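Local coordinates for manganese-binding protein (Chlamydia trachomatis, PDB 6NSI) that binds iron(II), manganese(II) and nickel(II), preferring iron(II), and delivers them to the membrane permease of an ABC importer for uptake into the cytoplasm, at residues H102-W110 and S259-F270; N88-E96 and N169-R177. All coordinates share one frame; numbering follows the deposited sequence.

Contact 1: H102-W110 and S259-F270; sequences HIWTDMRVW and SDNVCDNYFSTF. With FE (Fe (III) ion), chain B.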
# COMPACT_ATOMS: atom_id res chain seq x y z
N HIS A 102 -0.11 0.42 -5.51
CA HIS A 102 -0.33 0.55 -4.07
C HIS A 102 -1.69 0.07 -3.61
O HIS A 102 -2.39 0.79 -2.89
CB HIS A 102 -0.14 2.01 -3.64
CG HIS A 102 1.20 2.57 -4.00
ND1 HIS A 102 1.44 3.23 -5.19
CD2 HIS A 102 2.37 2.58 -3.32
CE1 HIS A 102 2.71 3.61 -5.23
NE2 HIS A 102 3.29 3.23 -4.11
N ILE A 103 -2.08 -1.16 -3.98
CA ILE A 103 -3.43 -1.63 -3.64
C ILE A 103 -3.58 -2.05 -2.19
O ILE A 103 -4.71 -2.24 -1.72
CB ILE A 103 -3.85 -2.79 -4.56
CG1 ILE A 103 -2.82 -3.93 -4.50
CG2 ILE A 103 -4.06 -2.30 -6.01
CD1 ILE A 103 -3.24 -5.23 -5.28
N TRP A 104 -2.48 -2.21 -1.44
CA TRP A 104 -2.56 -2.68 -0.06
C TRP A 104 -3.07 -1.62 0.91
O TRP A 104 -3.22 -1.93 2.10
CB TRP A 104 -1.20 -3.19 0.41
CG TRP A 104 -0.12 -2.12 0.32
CD1 TRP A 104 0.18 -1.17 1.26
CD2 TRP A 104 0.76 -1.90 -0.79
NE1 TRP A 104 1.22 -0.37 0.80
CE2 TRP A 104 1.59 -0.79 -0.45
CE3 TRP A 104 0.94 -2.52 -2.02
CZ2 TRP A 104 2.58 -0.31 -1.31
CZ3 TRP A 104 1.92 -2.04 -2.88
CH2 TRP A 104 2.73 -0.94 -2.51
N THR A 105 -3.31 -0.38 0.47
CA THR A 105 -3.95 0.60 1.33
C THR A 105 -5.47 0.55 1.25
O THR A 105 -6.14 1.26 2.02
CB THR A 105 -3.51 2.02 0.98
OG1 THR A 105 -4.05 2.39 -0.30
CG2 THR A 105 -1.96 2.13 0.94
N ASP A 106 -6.03 -0.22 0.32
CA ASP A 106 -7.46 -0.42 0.22
C ASP A 106 -7.73 -1.82 0.79
O ASP A 106 -7.40 -2.82 0.16
CB ASP A 106 -7.92 -0.26 -1.23
CG ASP A 106 -9.40 -0.59 -1.45
OD1 ASP A 106 -9.97 -1.38 -0.66
OD2 ASP A 106 -9.99 -0.10 -2.44
N MET A 107 -8.29 -1.87 2.00
CA MET A 107 -8.44 -3.12 2.73
C MET A 107 -9.41 -4.09 2.07
O MET A 107 -9.32 -5.30 2.29
CB MET A 107 -8.86 -2.82 4.18
CG MET A 107 -8.90 -4.05 5.11
SD MET A 107 -7.33 -4.91 5.39
CE MET A 107 -6.27 -3.63 6.07
N ARG A 108 -10.34 -3.60 1.24
CA ARG A 108 -11.18 -4.53 0.49
C ARG A 108 -10.38 -5.19 -0.63
O ARG A 108 -10.49 -6.41 -0.86
CB ARG A 108 -12.40 -3.83 -0.08
CG ARG A 108 -13.30 -4.75 -0.89
CD ARG A 108 -14.15 -3.97 -1.88
NE ARG A 108 -13.40 -3.59 -3.08
CZ ARG A 108 -13.08 -4.43 -4.06
NH1 ARG A 108 -13.46 -5.71 -4.00
NH2 ARG A 108 -12.40 -3.99 -5.12
N VAL A 109 -9.57 -4.40 -1.34
CA VAL A 109 -8.74 -4.97 -2.40
C VAL A 109 -7.70 -5.92 -1.80
O VAL A 109 -7.52 -7.04 -2.29
CB VAL A 109 -8.10 -3.84 -3.23
CG1 VAL A 109 -7.21 -4.40 -4.36
CG2 VAL A 109 -9.18 -2.93 -3.83
N TRP A 110 -7.04 -5.52 -0.71
CA TRP A 110 -6.03 -6.40 -0.12
C TRP A 110 -6.66 -7.66 0.46
O TRP A 110 -6.02 -8.71 0.51
CB TRP A 110 -5.22 -5.66 0.94
CG TRP A 110 -3.82 -6.22 1.11
CD1 TRP A 110 -3.26 -6.68 2.27
CD2 TRP A 110 -2.82 -6.37 0.09
NE1 TRP A 110 -1.97 -7.11 2.04
CE2 TRP A 110 -1.67 -6.92 0.71
CE3 TRP A 110 -2.77 -6.08 -1.28
CZ2 TRP A 110 -0.50 -7.20 0.01
CZ3 TRP A 110 -1.59 -6.36 -1.98
CH2 TRP A 110 -0.48 -6.91 -1.33
N SER A 259 3.83 4.24 3.74
CA SER A 259 3.36 4.10 2.37
C SER A 259 3.81 2.78 1.74
O SER A 259 2.99 1.99 1.28
CB SER A 259 3.88 5.28 1.54
OG SER A 259 5.30 5.28 1.58
N ASP A 260 5.12 2.55 1.69
CA ASP A 260 5.69 1.44 0.95
C ASP A 260 6.20 0.34 1.86
O ASP A 260 6.82 -0.63 1.39
CB ASP A 260 6.81 1.94 0.05
CG ASP A 260 6.30 2.74 -1.15
OD1 ASP A 260 5.12 2.59 -1.56
OD2 ASP A 260 7.11 3.53 -1.70
N ASN A 261 5.98 0.46 3.17
CA ASN A 261 6.54 -0.50 4.10
C ASN A 261 5.61 -0.62 5.29
O ASN A 261 4.52 -0.03 5.33
CB ASN A 261 7.97 -0.11 4.52
CG ASN A 261 8.02 1.19 5.35
OD1 ASN A 261 7.11 2.01 5.30
ND2 ASN A 261 9.11 1.37 6.09
N VAL A 262 6.06 -1.39 6.27
CA VAL A 262 5.31 -1.77 7.49
C VAL A 262 6.08 -1.30 8.73
O VAL A 262 7.29 -1.28 8.67
CB VAL A 262 5.16 -3.30 7.46
CG1 VAL A 262 5.25 -3.98 8.81
CG2 VAL A 262 3.97 -3.76 6.64
N CYS A 263 5.38 -0.91 9.80
CA CYS A 263 6.07 -0.54 11.05
C CYS A 263 6.31 -1.81 11.87
O CYS A 263 7.38 -2.35 11.76
CB CYS A 263 5.24 0.44 11.87
SG CYS A 263 6.16 1.17 13.24
N ASP A 264 5.30 -2.33 12.55
CA ASP A 264 5.48 -3.60 13.29
C ASP A 264 4.93 -4.76 12.46
O ASP A 264 5.63 -5.73 12.26
CB ASP A 264 4.77 -3.58 14.64
CG ASP A 264 4.78 -4.94 15.30
OD1 ASP A 264 5.85 -5.57 15.29
OD2 ASP A 264 3.73 -5.36 15.78
N ASN A 265 3.69 -4.62 12.00
CA ASN A 265 3.01 -5.62 11.14
C ASN A 265 2.08 -4.85 10.20
O ASN A 265 1.67 -3.75 10.55
CB ASN A 265 2.26 -6.69 11.93
CG ASN A 265 1.08 -6.13 12.69
OD1 ASN A 265 0.00 -6.02 12.14
ND2 ASN A 265 1.28 -5.78 13.94
N TYR A 266 1.74 -5.46 9.08
CA TYR A 266 0.92 -4.77 8.08
C TYR A 266 -0.39 -4.28 8.68
O TYR A 266 -0.87 -3.18 8.35
CB TYR A 266 0.66 -5.68 6.88
CG TYR A 266 -0.55 -5.26 6.05
CD1 TYR A 266 -0.44 -4.24 5.12
CD2 TYR A 266 -1.79 -5.89 6.21
CE1 TYR A 266 -1.53 -3.84 4.36
CE2 TYR A 266 -2.89 -5.50 5.45
CZ TYR A 266 -2.76 -4.48 4.52
OH TYR A 266 -3.85 -4.07 3.76
N PHE A 267 -0.99 -5.07 9.58
CA PHE A 267 -2.34 -4.76 10.05
C PHE A 267 -2.33 -3.56 10.99
O PHE A 267 -3.12 -2.63 10.83
CB PHE A 267 -2.97 -5.99 10.71
CG PHE A 267 -3.09 -7.15 9.78
CD1 PHE A 267 -4.15 -7.23 8.88
CD2 PHE A 267 -2.12 -8.16 9.77
CE1 PHE A 267 -4.26 -8.28 7.99
CE2 PHE A 267 -2.23 -9.22 8.89
CZ PHE A 267 -3.30 -9.28 7.99
N SER A 268 -1.43 -3.57 11.98
CA SER A 268 -1.29 -2.43 12.86
C SER A 268 -0.88 -1.17 12.10
O SER A 268 -1.23 -0.06 12.49
CB SER A 268 -0.27 -2.74 13.96
OG SER A 268 -0.61 -3.94 14.65
N THR A 269 -0.13 -1.34 11.01
CA THR A 269 0.29 -0.20 10.19
C THR A 269 -0.90 0.45 9.51
O THR A 269 -1.05 1.68 9.51
CB THR A 269 1.33 -0.64 9.16
OG1 THR A 269 2.49 -1.15 9.83
CG2 THR A 269 1.74 0.56 8.30
N PHE A 270 -1.78 -0.36 8.90
CA PHE A 270 -3.03 0.14 8.34
C PHE A 270 -3.83 0.90 9.40
O PHE A 270 -4.31 2.01 9.15
CB PHE A 270 -3.84 -1.03 7.77
CG PHE A 270 -5.19 -0.63 7.23
CD1 PHE A 270 -5.33 -0.14 5.94
CD2 PHE A 270 -6.34 -0.77 8.02
CE1 PHE A 270 -6.57 0.22 5.44
CE2 PHE A 270 -7.60 -0.42 7.53
CZ PHE A 270 -7.71 0.08 6.24
FE FE B . 5.29 3.65 -3.31

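Contact 2: N88-E96 and N169-R177; sequences NCFDLLSEE and NAFSYFTRR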
# COMPACT_ATOMS: atom_id res chain seq x y z
N ASN A 88 -11.32 -8.78 -12.61
CA ASN A 88 -11.84 -7.44 -12.35
C ASN A 88 -12.25 -7.30 -10.88
O ASN A 88 -13.28 -6.71 -10.56
CB ASN A 88 -13.02 -7.11 -13.29
CG ASN A 88 -13.04 -5.64 -13.72
OD1 ASN A 88 -12.13 -4.86 -13.43
ND2 ASN A 88 -14.09 -5.26 -14.44
N CYS A 89 -11.43 -7.87 -9.98
CA CYS A 89 -11.64 -7.67 -8.55
C CYS A 89 -11.54 -6.19 -8.19
O CYS A 89 -12.16 -5.74 -7.22
CB CYS A 89 -10.61 -8.48 -7.75
SG CYS A 89 -10.83 -10.28 -7.80
N PHE A 90 -10.75 -5.43 -8.95
CA PHE A 90 -10.63 -4.00 -8.72
C PHE A 90 -10.36 -3.31 -10.05
O PHE A 90 -10.05 -3.95 -11.06
CB PHE A 90 -9.53 -3.68 -7.70
CG PHE A 90 -8.13 -3.75 -8.26
CD1 PHE A 90 -7.55 -4.96 -8.57
CD2 PHE A 90 -7.39 -2.59 -8.44
CE1 PHE A 90 -6.27 -5.03 -9.08
CE2 PHE A 90 -6.09 -2.64 -8.95
CZ PHE A 90 -5.53 -3.87 -9.27
N ASP A 91 -10.49 -1.99 -10.03
CA ASP A 91 -10.17 -1.16 -11.18
C ASP A 91 -8.77 -0.59 -10.96
O ASP A 91 -8.54 0.15 -10.01
CB ASP A 91 -11.19 -0.03 -11.34
CG ASP A 91 -12.59 -0.56 -11.68
OD1 ASP A 91 -12.70 -1.64 -12.31
OD2 ASP A 91 -13.58 0.11 -11.31
N LEU A 92 -7.84 -0.97 -11.84
CA LEU A 92 -6.47 -0.48 -11.78
C LEU A 92 -6.41 1.04 -11.91
O LEU A 92 -7.05 1.62 -12.78
CB LEU A 92 -5.65 -1.12 -12.90
CG LEU A 92 -4.14 -0.90 -12.94
CD1 LEU A 92 -3.53 -1.39 -11.65
CD2 LEU A 92 -3.54 -1.64 -14.13
N LEU A 93 -5.62 1.67 -11.05
CA LEU A 93 -5.30 3.07 -11.23
C LEU A 93 -3.94 3.19 -11.91
O LEU A 93 -3.12 2.26 -11.87
CB LEU A 93 -5.29 3.82 -9.90
CG LEU A 93 -6.64 3.79 -9.18
CD1 LEU A 93 -6.55 4.39 -7.78
CD2 LEU A 93 -7.70 4.48 -10.03
N SER A 94 -3.71 4.33 -12.54
CA SER A 94 -2.44 4.58 -13.23
C SER A 94 -2.05 6.04 -13.06
O SER A 94 -2.79 6.85 -12.50
CB SER A 94 -2.52 4.20 -14.71
OG SER A 94 -3.81 4.47 -15.23
N GLU A 95 -0.86 6.38 -13.56
CA GLU A 95 -0.36 7.75 -13.52
C GLU A 95 0.60 7.88 -14.70
O GLU A 95 1.58 7.13 -14.77
CB GLU A 95 0.35 8.06 -12.20
CG GLU A 95 0.62 9.55 -11.92
CD GLU A 95 1.70 9.77 -10.83
OE1 GLU A 95 2.83 9.23 -10.98
OE2 GLU A 95 1.42 10.47 -9.82
N GLU A 96 0.29 8.80 -15.61
CA GLU A 96 1.09 9.05 -16.80
C GLU A 96 1.57 7.76 -17.47
O GLU A 96 2.73 7.67 -17.89
CB GLU A 96 2.29 9.94 -16.46
CG GLU A 96 1.92 11.37 -16.03
CD GLU A 96 1.29 12.18 -17.15
OE1 GLU A 96 1.49 11.82 -18.34
OE2 GLU A 96 0.59 13.18 -16.85
N ASN A 169 2.73 9.40 -4.30
CA ASN A 169 1.40 8.95 -4.69
C ASN A 169 1.23 7.47 -4.35
O ASN A 169 1.21 6.59 -5.21
CB ASN A 169 1.17 9.22 -6.17
CG ASN A 169 -0.24 8.91 -6.61
OD1 ASN A 169 -1.14 8.77 -5.77
ND2 ASN A 169 -0.45 8.78 -7.92
N ALA A 170 1.10 7.20 -3.05
CA ALA A 170 0.90 5.86 -2.53
C ALA A 170 -0.50 5.64 -1.98
O ALA A 170 -0.83 4.51 -1.62
CB ALA A 170 1.92 5.55 -1.43
N PHE A 171 -1.34 6.68 -1.92
CA PHE A 171 -2.65 6.57 -1.29
C PHE A 171 -3.80 6.86 -2.25
O PHE A 171 -4.90 7.23 -1.82
CB PHE A 171 -2.70 7.49 -0.07
CG PHE A 171 -1.66 7.15 0.98
CD1 PHE A 171 -0.41 7.78 0.97
CD2 PHE A 171 -1.92 6.20 1.96
CE1 PHE A 171 0.55 7.47 1.93
CE2 PHE A 171 -0.96 5.88 2.93
CZ PHE A 171 0.27 6.52 2.92
N SER A 172 -3.59 6.66 -3.55
CA SER A 172 -4.69 6.88 -4.49
C SER A 172 -5.83 5.88 -4.26
O SER A 172 -7.01 6.27 -4.30
CB SER A 172 -4.20 6.82 -5.93
OG SER A 172 -3.54 8.03 -6.28
N TYR A 173 -5.52 4.60 -4.05
CA TYR A 173 -6.59 3.63 -3.79
C TYR A 173 -7.31 3.94 -2.48
O TYR A 173 -8.54 3.89 -2.41
CB TYR A 173 -6.02 2.21 -3.76
CG TYR A 173 -5.51 1.76 -5.11
CD1 TYR A 173 -4.16 1.85 -5.43
CD2 TYR A 173 -6.38 1.25 -6.06
CE1 TYR A 173 -3.69 1.44 -6.66
CE2 TYR A 173 -5.93 0.84 -7.30
CZ TYR A 173 -4.58 0.93 -7.60
OH TYR A 173 -4.12 0.52 -8.83
N PHE A 174 -6.53 4.21 -1.43
CA PHE A 174 -7.06 4.64 -0.15
C PHE A 174 -8.03 5.81 -0.32
O PHE A 174 -9.14 5.81 0.24
CB PHE A 174 -5.85 5.04 0.73
CG PHE A 174 -6.20 5.49 2.12
CD1 PHE A 174 -6.53 6.82 2.39
CD2 PHE A 174 -6.13 4.59 3.18
CE1 PHE A 174 -6.83 7.23 3.66
CE2 PHE A 174 -6.43 4.99 4.47
CZ PHE A 174 -6.77 6.32 4.72
N THR A 175 -7.61 6.82 -1.08
CA THR A 175 -8.39 8.04 -1.24
C THR A 175 -9.69 7.77 -1.99
O THR A 175 -10.75 8.30 -1.64
CB THR A 175 -7.55 9.07 -1.99
OG1 THR A 175 -6.39 9.43 -1.21
CG2 THR A 175 -8.40 10.31 -2.33
N ARG A 176 -9.60 6.99 -3.07
CA ARG A 176 -10.77 6.65 -3.87
C ARG A 176 -11.80 5.86 -3.04
O ARG A 176 -13.01 6.11 -3.14
CB ARG A 176 -10.33 5.86 -5.10
CG ARG A 176 -11.40 5.69 -6.21
CD ARG A 176 -10.91 4.76 -7.35
NE ARG A 176 -10.58 3.41 -6.87
CZ ARG A 176 -10.21 2.38 -7.64
NH1 ARG A 176 -10.10 2.53 -8.97
NH2 ARG A 176 -9.94 1.19 -7.10
N ARG A 177 -11.33 4.92 -2.21
CA ARG A 177 -12.25 4.13 -1.40
C ARG A 177 -12.82 4.91 -0.23
O ARG A 177 -14.04 4.95 -0.03
CB ARG A 177 -11.58 2.85 -0.88
CG ARG A 177 -12.54 2.06 0.05
CD ARG A 177 -12.22 0.59 0.13
NE ARG A 177 -13.24 -0.21 0.83
CZ ARG A 177 -14.28 -0.80 0.22
NH1 ARG A 177 -14.47 -0.67 -1.09
NH2 ARG A 177 -15.14 -1.54 0.93
O HOH W 1 -2.68 6.63 -9.05

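Contact 1: H102-W110 and S259-F270
Half of the iron(III) site of this solute-binding protein is built here, where His102 and Asp260 meet on the metal. His102 NE2 binds the iron at 2.2 Å, and the Asp260 carboxylate chelates it unevenly, with OD1 at 2.0 Å and OD2 at 2.4 Å. Imidazole and carboxylate planes are nearly coplanar, 14° apart, with Asp260 OD1 at the edge of the His102 ring; His36 and His168 complete the site. On the far side of the His102 ring, ND1 is hydrogen-bonded to Asp100, which, with the iron bond at NE2, would limit rotation of the ring.

The loop carrying Asp260 is tied down by Trp104, whose NE1 donates to Ser259 O at 3.0 Å, with the acceptor in the indole plane. A chi1 of 58°, setting CG between backbone N and carbonyl carbon, places the indole so that its NE1 edge meets the loop at Ser259. At the backbone of the same residue, Trp104 O accepts from Tyr266 OH (2.8 Å). Met107, bent at chi2 and chi3, lays CE over the centre of the Phe270 ring, 3.4 Å from the centroid and 14° off the normal; SD stands farther above the same face, a Met-aromatic contact. The bonds at Ser259 O and Trp104 O thus tie the Asp260 loop and helix 266-280 to residues just after His102, which would limit relative movement of the two ligands.

Contact 2: N88-E96 and N169-R177
Leu93, next to Ser94 in the chain, packs against Tyr173 and Arg176 of helix 172-178, forming the tight part of this contact. Its CD1 lies over one face of the Tyr173 ring, 3.7 Å from the centroid and 16° off the normal, while CG sits over a face of the Arg176 guanidinium. With chi1 of -67° placing its CG anti to the carbonyl carbon, Tyr173 carries its hydroxyl to the Leu93 backbone: Leu93 N donates to Tyr173 OH at 2.9 Å, nearly straight at 165°. The same hydroxyl is hydrogen-bonded to Asp100 O and meets the edge of the Phe90 ring. Arg176, bent at chi3, turns its NH1 to Asp91 O at 3.0 Å; the bond from NH2 to that oxygen is weak.

At the Asn169–Glu95 end, where both side chains are partly exposed, the packing gives way to polar links. Asn169 ND2 donates to Glu95 OE2 at 3.2 Å, approaching from above the carboxylate plane, and also donates to a water that in turn bonds weakly to Ser94 O. Ser172 OG holds the Asn169 amide through OD1 at 2.6 Å, in the carbonyl plane. Leu93 N and Asp91 O are therefore held by Tyr173 and Arg176, whereas the Glu95 end relies on a longer bond, off the carboxylate plane, and a water.

In the fold
Contacts 1 and 2 have centres about 14 Å apart, and their segments alternate along the chain: 88-96, 102-110, 169-177, 259-270. Contact 1 lies near the middle of the molecule, about 5 Å from the chain's centre, and joins the starts of helices 107-124 and 266-280; contact 2 lies farther out, where residues 90-95, including strand 94-95, meet helix 172-178 and the residues just before it. They touch directly: Arg108 NH2 probably hydrogen-bonds Cys89 O, and Tyr173 CD1 packs on His102 O. Asp100 connects them too, reaching both His102 and Tyr173. Contact 2 lies next to two iron ligands: by nearest side-chain atoms, Tyr173 is about 4 Å from His102 and Asn169 about 5 Å from His168.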